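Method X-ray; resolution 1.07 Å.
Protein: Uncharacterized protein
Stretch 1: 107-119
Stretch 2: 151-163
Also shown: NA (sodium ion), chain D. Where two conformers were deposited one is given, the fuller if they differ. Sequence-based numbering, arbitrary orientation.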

ATOM      1  N   VAL A 107      12.914   1.885  -1.538  1.00  5.81           N
ATOM      2  CA  VAL A 107      13.952   1.052  -2.137  1.00  6.28           C
ATOM      3  C   VAL A 107      14.091   1.330  -3.627  1.00  6.12           C
ATOM      4  O   VAL A 107      15.211   1.494  -4.122  1.00  6.76           O
ATOM      5  N   THR A 108      12.982   1.385  -4.363  1.00  5.81           N
ATOM      6  CA  THR A 108      13.066   1.772  -5.768  1.00  5.58           C
ATOM      7  C   THR A 108      13.699   3.160  -5.931  1.00  6.05           C
ATOM      8  O   THR A 108      14.386   3.400  -6.924  1.00  6.52           O
ATOM      9  N   GLY A 109      13.502   4.052  -4.957  1.00  6.52           N
ATOM     10  CA  GLY A 109      14.150   5.364  -4.966  1.00  7.11           C
ATOM     11  C   GLY A 109      15.661   5.274  -5.119  1.00  7.75           C
ATOM     12  O   GLY A 109      16.267   6.114  -5.762  1.00 10.62           O
ATOM     13  N   ALA A 110      16.267   4.266  -4.507  1.00  8.03           N
ATOM     14  CA  ALA A 110      17.706   4.053  -4.573  1.00  9.52           C
ATOM     15  C   ALA A 110      18.131   3.137  -5.702  1.00  8.84           C
ATOM     16  O   ALA A 110      19.210   3.311  -6.256  1.00 11.08           O
HETATM   17  N   MSE A 111      17.311   2.157  -6.054  1.00  7.73           N
HETATM   18  CA  MSE A 111      17.768   1.044  -6.874  0.50  8.21           C
HETATM   19  C   MSE A 111      17.295   1.050  -8.321  1.00  8.03           C
HETATM   20  O   MSE A 111      17.871   0.344  -9.140  1.00 10.05           O
ATOM     21  N   SER A 112      16.257   1.818  -8.641  1.00  7.86           N
ATOM     22  CA  SER A 112      15.767   1.854 -10.011  1.00  8.13           C
ATOM     23  C   SER A 112      16.007   3.206 -10.637  1.00  9.05           C
ATOM     24  O   SER A 112      15.598   4.222 -10.073  1.00 10.49           O
ATOM     25  N   PRO A 113      16.632   3.239 -11.829  1.00 10.09           N
ATOM     26  CA  PRO A 113      16.861   4.518 -12.503  1.00 11.32           C
ATOM     27  C   PRO A 113      15.627   5.147 -13.146  1.00 10.33           C
ATOM     28  O   PRO A 113      15.632   6.330 -13.497  1.00 12.65           O
ATOM     29  N   ASP A 114      14.589   4.354 -13.337  1.00  8.22           N
ATOM     30  CA  ASP A 114      13.395   4.824 -14.004  1.00  7.92           C
ATOM     31  C   ASP A 114      12.552   5.640 -13.063  1.00  7.79           C
ATOM     32  O   ASP A 114      12.421   5.316 -11.882  1.00  7.80           O
ATOM     33  N   THR A 115      11.950   6.697 -13.602  1.00  8.56           N
ATOM     34  CA  THR A 115      11.110   7.545 -12.804  1.00  8.36           C
ATOM     35  C   THR A 115       9.819   7.895 -13.514  1.00  7.31           C
ATOM     36  O   THR A 115       9.710   7.812 -14.738  1.00  9.17           O
ATOM     37  N   GLU A 116       8.797   8.217 -12.738  0.50  7.69           N
ATOM     38  CA  GLU A 116       7.557   8.715 -13.309  0.50  8.01           C
ATOM     39  C   GLU A 116       7.101   9.932 -12.510  0.50  8.07           C
ATOM     40  O   GLU A 116       7.248   9.988 -11.290  0.50  8.54           O
ATOM     41  N   ARG A 117       6.559  10.908 -13.235  1.00  8.71           N
ATOM     42  CA  ARG A 117       6.050  12.156 -12.678  1.00  8.41           C
ATOM     43  C   ARG A 117       4.617  11.894 -12.201  1.00  8.18           C
ATOM     44  O   ARG A 117       3.761  11.528 -12.989  1.00 10.85           O
ATOM     45  N   LEU A 118       4.355  12.073 -10.913  1.00  6.76           N
ATOM     46  CA  LEU A 118       3.040  11.796 -10.368  1.00  6.70           C
ATOM     47  C   LEU A 118       1.989  12.729 -10.954  1.00  6.36           C
ATOM     48  O   LEU A 118       2.204  13.930 -11.113  1.00  7.17           O
ATOM     49  N   SER A 119       0.835  12.149 -11.253  1.00  6.66           N
ATOM     50  CA  SER A 119      -0.331  12.886 -11.693  0.60  7.27           C
ATOM     51  C   SER A 119      -1.519  12.285 -10.943  1.00  6.65           C
ATOM     52  O   SER A 119      -2.041  11.240 -11.343  1.00  7.75           O
ATOM     53  N   SER A 151       1.165  15.894  -6.826  1.00  7.96           N
ATOM     54  CA  SER A 151       1.367  15.848  -8.263  1.00  8.75           C
ATOM     55  C   SER A 151       2.576  16.673  -8.683  1.00  8.48           C
ATOM     56  O   SER A 151       2.922  17.673  -8.049  1.00  9.94           O
ATOM     57  N   GLY A 152       3.212  16.242  -9.771  1.00  8.10           N
ATOM     58  CA  GLY A 152       4.368  16.934 -10.315  1.00  8.99           C
ATOM     59  C   GLY A 152       5.692  16.451  -9.768  1.00  9.99           C
ATOM     60  O   GLY A 152       6.727  16.778 -10.311  1.00 13.97           O
ATOM     61  N   LYS A 153       5.681  15.647  -8.721  1.00 10.77           N
ATOM     62  CA  LYS A 153       6.906  15.131  -8.126  0.50 12.07           C
ATOM     63  C   LYS A 153       7.333  13.869  -8.884  1.00 10.28           C
ATOM     64  O   LYS A 153       6.496  13.091  -9.318  1.00  9.37           O
ATOM     65  N   GLU A 154       8.643  13.679  -9.039  1.00 11.76           N
ATOM     66  CA  GLU A 154       9.192  12.452  -9.650  0.60 11.77           C
ATOM     67  C   GLU A 154       9.397  11.424  -8.560  1.00 11.69           C
ATOM     68  O   GLU A 154       9.931  11.729  -7.486  1.00 12.48           O
ATOM     69  N   VAL A 155       8.998  10.207  -8.852  1.00  9.38           N
ATOM     70  CA  VAL A 155       9.293   9.077  -7.994  1.00  8.28           C
ATOM     71  C   VAL A 155       9.940   8.009  -8.850  1.00  8.67           C
ATOM     72  O   VAL A 155       9.737   7.952 -10.067  1.00 13.50           O
ATOM     73  N   HIS A 156      10.714   7.150  -8.220  1.00  6.51           N
ATOM     74  CA  HIS A 156      11.325   6.039  -8.917  1.00  6.48           C
ATOM     75  C   HIS A 156      10.417   4.834  -8.900  1.00  6.12           C
ATOM     76  O   HIS A 156       9.704   4.593  -7.927  1.00  6.80           O
ATOM     77  N   TYR A 157      10.449   4.060  -9.973  1.00  6.13           N
ATOM     78  CA  TYR A 157       9.670   2.829 -10.032  1.00  5.98           C
ATOM     79  C   TYR A 157      10.405   1.857 -10.928  1.00  5.89           C
ATOM     80  O   TYR A 157      11.312   2.244 -11.671  1.00  6.74           O
ATOM     81  N   LEU A 158      10.010   0.590 -10.863  1.00  5.71           N
ATOM     82  CA  LEU A 158      10.568  -0.447 -11.711  1.00  6.19           C
ATOM     83  C   LEU A 158       9.520  -0.788 -12.766  1.00  6.13           C
ATOM     84  O   LEU A 158       8.463  -1.331 -12.428  1.00  6.30           O
ATOM     85  N   PRO A 159       9.775  -0.460 -14.048  1.00  6.75           N
ATOM     86  CA  PRO A 159       8.823  -0.850 -15.094  1.00  6.94           C
ATOM     87  C   PRO A 159       8.654  -2.359 -15.136  1.00  6.73           C
ATOM     88  O   PRO A 159       9.613  -3.103 -14.932  1.00  7.47           O
ATOM     89  N   LYS A 160       7.451  -2.811 -15.450  1.00  7.14           N
ATOM     90  CA  LYS A 160       7.172  -4.232 -15.333  0.80  7.90           C
ATOM     91  C   LYS A 160       8.036  -5.119 -16.222  1.00  7.79           C
ATOM     92  O   LYS A 160       8.358  -6.234 -15.808  1.00  8.65           O
ATOM     93  N   ALA A 161       8.457  -4.647 -17.387  1.00  8.41           N
ATOM     94  CA  ALA A 161       9.322  -5.464 -18.245  1.00  9.56           C
ATOM     95  C   ALA A 161      10.694  -5.723 -17.635  1.00  9.26           C
ATOM     96  O   ALA A 161      11.372  -6.649 -18.062  1.00 11.56           O
ATOM     97  N   LYS A 162      11.074  -4.926 -16.637  1.00  8.17           N
ATOM     98  CA  LYS A 162      12.371  -5.043 -15.990  1.00  8.67           C
ATOM     99  C   LYS A 162      12.317  -5.878 -14.718  1.00  8.57           C
ATOM    100  O   LYS A 162      13.327  -5.994 -14.025  1.00 10.12           O
ATOM    101  N   LEU A 163      11.160  -6.487 -14.422  1.00  7.70           N
ATOM    102  CA  LEU A 163      11.038  -7.390 -13.278  1.00  7.71           C
ATOM    103  C   LEU A 163      11.059  -8.846 -13.730  1.00  7.80           C
ATOM    104  O   LEU A 163      10.102  -9.297 -14.350  1.00  8.72           O
TER

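The H156 ring (chi1 m, -66°) is held on three sides by stretch 1: T115 CG2 sits 3.5 Å from the ring centroid, almost on its normal, as a CH-pi contact; G109 O lies over the opposite face; and in the ring plane ND1 donates to S112 O at 2.6 Å and 174°. Just past the helix end, S112 (chi1 t) points toward stretch 2, and its OG donates to Y157 O at 2.6 Å. T108 also points in, its CG2 3.9 Å from L158 N, while water 1 joins its OG1 to H156 O. D114 (m) reaches the 3-10 segment, where OD2 forms a salt bridge with NZ of the extended K162 at 2.9 Å. The antiparallel strands then divide the side chains. T115 (p), R117 (t), E154 (m) and H156 share one face: T115 OG1 donates to E154 OE1 at 2.8 Å, and water 5 links R117 NH1, weakly, with G152 O and E154 OE2. E116 (p) and V155 (m) occupy the other face. The Y157 side chain (p) starts away, but its end comes nearer, and E116 CD lies over one face of the ring; E116 OE1 binds sodium at 2.4 Å, and waters 4, 6, 7 and 8 also bind the ion. Sideways-pointing L118 (m, t) adds an apolar contact, its CD1 3.9 Å from V155 CG1.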

ATOM      1  CB  VAL A 107      13.697  -0.438  -1.874  1.00  6.50           C
ATOM      2  CG1 VAL A 107      14.772  -1.296  -2.482  1.00  7.48           C
ATOM      3  CG2 VAL A 107      13.575  -0.714  -0.388  1.00  7.37           C
ATOM      4  CB  THR A 108      11.693   1.683  -6.490  1.00  5.46           C
ATOM      5  OG1 THR A 108      10.624   1.767  -5.542  1.00  5.76           O
ATOM      6  CG2 THR A 108      11.560   0.384  -7.244  1.00  6.13           C
ATOM      7  CB  ALA A 110      18.199   3.470  -3.254  1.00 11.27           C
HETATM    8  CB  MSE A 111      17.373  -0.279  -6.220  0.50  7.94           C
HETATM    9  CG  MSE A 111      17.777  -0.382  -4.764  0.50  8.03           C
HETATM   10 SE   MSE A 111      19.657   0.062  -4.415  0.38  8.24          SE
HETATM   11  CE  MSE A 111      20.438  -1.557  -5.089  0.50  9.21           C
ATOM     12  CB  SER A 112      14.275   1.583 -10.085  1.00  8.58           C
ATOM     13  OG  SER A 112      13.875   1.695 -11.437  1.00  9.08           O
ATOM     14  CB  PRO A 113      17.881   4.149 -13.582  1.00 13.60           C
ATOM     15  CG  PRO A 113      17.595   2.724 -13.901  1.00 13.10           C
ATOM     16  CD  PRO A 113      17.258   2.119 -12.567  1.00 11.67           C
ATOM     17  CB  ASP A 114      12.616   3.636 -14.543  1.00  8.21           C
ATOM     18  CG  ASP A 114      13.329   2.980 -15.697  1.00  9.95           C
ATOM     19  OD1 ASP A 114      13.509   3.660 -16.717  1.00 13.32           O
ATOM     20  OD2 ASP A 114      13.720   1.809 -15.600  1.00 11.54           O
ATOM     21  CB  THR A 115      11.812   8.840 -12.326  1.00 11.16           C
ATOM     22  OG1 THR A 115      12.007   9.708 -13.434  1.00 14.19           O
ATOM     23  CG2 THR A 115      13.136   8.562 -11.685  1.00 11.91           C
ATOM     24  CB  GLU A 116       6.470   7.614 -13.413  0.50  7.77           C
ATOM     25  CG  GLU A 116       5.974   7.027 -12.099  0.50  7.76           C
ATOM     26  CD  GLU A 116       4.766   6.107 -12.246  0.50  8.36           C
ATOM     27  OE1 GLU A 116       4.442   5.696 -13.378  0.50  9.53           O
ATOM     28  OE2 GLU A 116       4.140   5.798 -11.211  0.50  9.51           O
ATOM     29  CB  ARG A 117       6.057  13.262 -13.731  1.00  9.25           C
ATOM     30  CG  ARG A 117       5.586  14.616 -13.211  1.00 10.29           C
ATOM     31  CD  ARG A 117       5.491  15.566 -14.360  1.00 11.83           C
ATOM     32  NE  ARG A 117       4.888  16.857 -14.037  1.00 13.77           N
ATOM     33  CZ  ARG A 117       5.574  17.945 -13.708  1.00 13.90           C
ATOM     34  NH1 ARG A 117       6.894  17.889 -13.548  1.00 15.64           N
ATOM     35  NH2 ARG A 117       4.931  19.097 -13.507  1.00 16.17           N
ATOM     36  CB  LEU A 118       3.052  11.928  -8.850  1.00  6.55           C
ATOM     37  CG  LEU A 118       3.909  10.903  -8.100  1.00  7.30           C
ATOM     38  CD1 LEU A 118       3.956  11.274  -6.624  1.00  8.13           C
ATOM     39  CD2 LEU A 118       3.383   9.486  -8.285  1.00  8.41           C
ATOM     40  CB  SER A 119      -0.452  12.765 -13.213  0.60  9.31           C
ATOM     41  OG  SER A 119      -1.611  13.404 -13.683  0.60 11.21           O
ATOM     42  CB  SER A 151       0.124  16.355  -8.975  1.00  8.94           C
ATOM     43  OG  SER A 151      -0.968  15.474  -8.792  1.00  9.69           O
ATOM     44  CB  LYS A 153       6.687  14.840  -6.634  0.50 14.08           C
ATOM     45  CG  LYS A 153       5.999  15.975  -5.844  0.50 16.38           C
ATOM     46  CD  LYS A 153       6.711  17.312  -6.003  0.50 18.19           C
ATOM     47  CE  LYS A 153       6.088  18.369  -5.110  0.50 19.77           C
ATOM     48  NZ  LYS A 153       5.824  17.825  -3.755  0.50 20.04           N
ATOM     49  CB  GLU A 154      10.550  12.627 -10.358  0.60 13.60           C
ATOM     50  CG  GLU A 154      10.586  13.388 -11.676  0.60 11.71           C
ATOM     51  CD  GLU A 154       9.822  12.783 -12.854  0.60 12.02           C
ATOM     52  OE1 GLU A 154       9.955  11.584 -13.194  0.60 11.98           O
ATOM     53  OE2 GLU A 154       9.116  13.571 -13.482  0.60 13.07           O
ATOM     54  CB  VAL A 155       8.024   8.512  -7.303  1.00  8.64           C
ATOM     55  CG1 VAL A 155       7.397   9.558  -6.405  1.00  9.01           C
ATOM     56  CG2 VAL A 155       6.998   8.010  -8.304  1.00  9.36           C
ATOM     57  CB  HIS A 156      12.651   5.693  -8.275  1.00  7.99           C
ATOM     58  CG  HIS A 156      13.680   6.761  -8.429  1.00  9.19           C
ATOM     59  ND1 HIS A 156      14.856   6.547  -9.102  1.00 11.26           N
ATOM     60  CD2 HIS A 156      13.724   8.045  -7.999  1.00 10.17           C
ATOM     61  CE1 HIS A 156      15.576   7.654  -9.096  1.00 12.66           C
ATOM     62  NE2 HIS A 156      14.908   8.583  -8.442  1.00 12.11           N
ATOM     63  CB  TYR A 157       8.230   3.079 -10.539  1.00  6.30           C
ATOM     64  CG  TYR A 157       8.112   3.282 -12.038  1.00  6.44           C
ATOM     65  CD1 TYR A 157       8.703   4.367 -12.666  1.00  7.61           C
ATOM     66  CD2 TYR A 157       7.448   2.370 -12.824  1.00  7.61           C
ATOM     67  CE1 TYR A 157       8.643   4.523 -14.038  1.00  8.39           C
ATOM     68  CE2 TYR A 157       7.377   2.531 -14.202  1.00  8.69           C
ATOM     69  CZ  TYR A 157       7.979   3.610 -14.801  1.00  8.66           C
ATOM     70  OH  TYR A 157       7.938   3.775 -16.170  1.00 10.55           O
ATOM     71  CB  LEU A 158      10.881  -1.692 -10.875  1.00  6.58           C
ATOM     72  CG  LEU A 158      11.550  -2.827 -11.653  1.00  7.71           C
ATOM     73  CD1 LEU A 158      12.967  -2.467 -12.095  1.00  8.61           C
ATOM     74  CD2 LEU A 158      11.562  -4.088 -10.812  1.00  8.44           C
ATOM     75  CB  PRO A 159       9.476  -0.330 -16.378  1.00  7.59           C
ATOM     76  CG  PRO A 159      10.389   0.766 -15.908  1.00  8.41           C
ATOM     77  CD  PRO A 159      10.919   0.293 -14.590  1.00  7.67           C
ATOM     78  CB  LYS A 160       5.689  -4.529 -15.512  0.80  9.67           C
ATOM     79  CG  LYS A 160       5.114  -4.263 -16.860  0.80 10.40           C
ATOM     80  CD  LYS A 160       3.663  -4.654 -16.779  0.80 10.58           C
ATOM     81  CE  LYS A 160       2.922  -4.377 -18.034  0.80 11.64           C
ATOM     82  NZ  LYS A 160       1.462  -4.572 -17.838  0.80  9.02           N
ATOM     83  CB  ALA A 161       9.459  -4.850 -19.618  1.00 11.54           C
ATOM     84  CB  LYS A 162      12.948  -3.655 -15.725  1.00  9.47           C
ATOM     85  CG  LYS A 162      13.160  -2.868 -17.007  1.00 10.69           C
ATOM     86  CD  LYS A 162      13.885  -1.565 -16.775  1.00 12.66           C
ATOM     87  CE  LYS A 162      14.013  -0.762 -18.058  1.00 15.53           C
ATOM     88  NZ  LYS A 162      14.858   0.437 -17.864  1.00 16.72           N
ATOM     89  CB  LEU A 163       9.744  -7.142 -12.505  1.00  7.97           C
ATOM     90  CG  LEU A 163       9.632  -8.045 -11.263  1.00  8.01           C
ATOM     91  CD1 LEU A 163      10.690  -7.721 -10.209  1.00  8.45           C
ATOM     92  CD2 LEU A 163       8.263  -7.930 -10.648  1.00  8.63           C
TER
HETATM   93 NA    NA D 303       5.067   5.681 -15.672  0.70 15.79          NA
HETATM   94  O   HOH W   1       9.642   4.203  -5.284  1.00  5.70           O
HETATM   95  O   HOH W   2      12.528   2.427 -19.050  1.00 33.01           O
HETATM   96  O   HOH W   3       9.502   5.952 -17.253  0.50  8.98           O
HETATM   97  O   HOH W   4       6.997   7.441 -16.415  1.00 15.40           O
HETATM   98  O   HOH W   5       8.517  15.936 -12.307  0.50 11.74           O
HETATM   99  O   HOH W   6       4.605   4.117 -17.838  1.00 18.63           O
HETATM  100  O   HOH W   7       3.176   7.631 -16.056  1.00 14.72           O
HETATM  101  O   HOH W   8       4.813   4.514 -12.976  0.50 10.55           O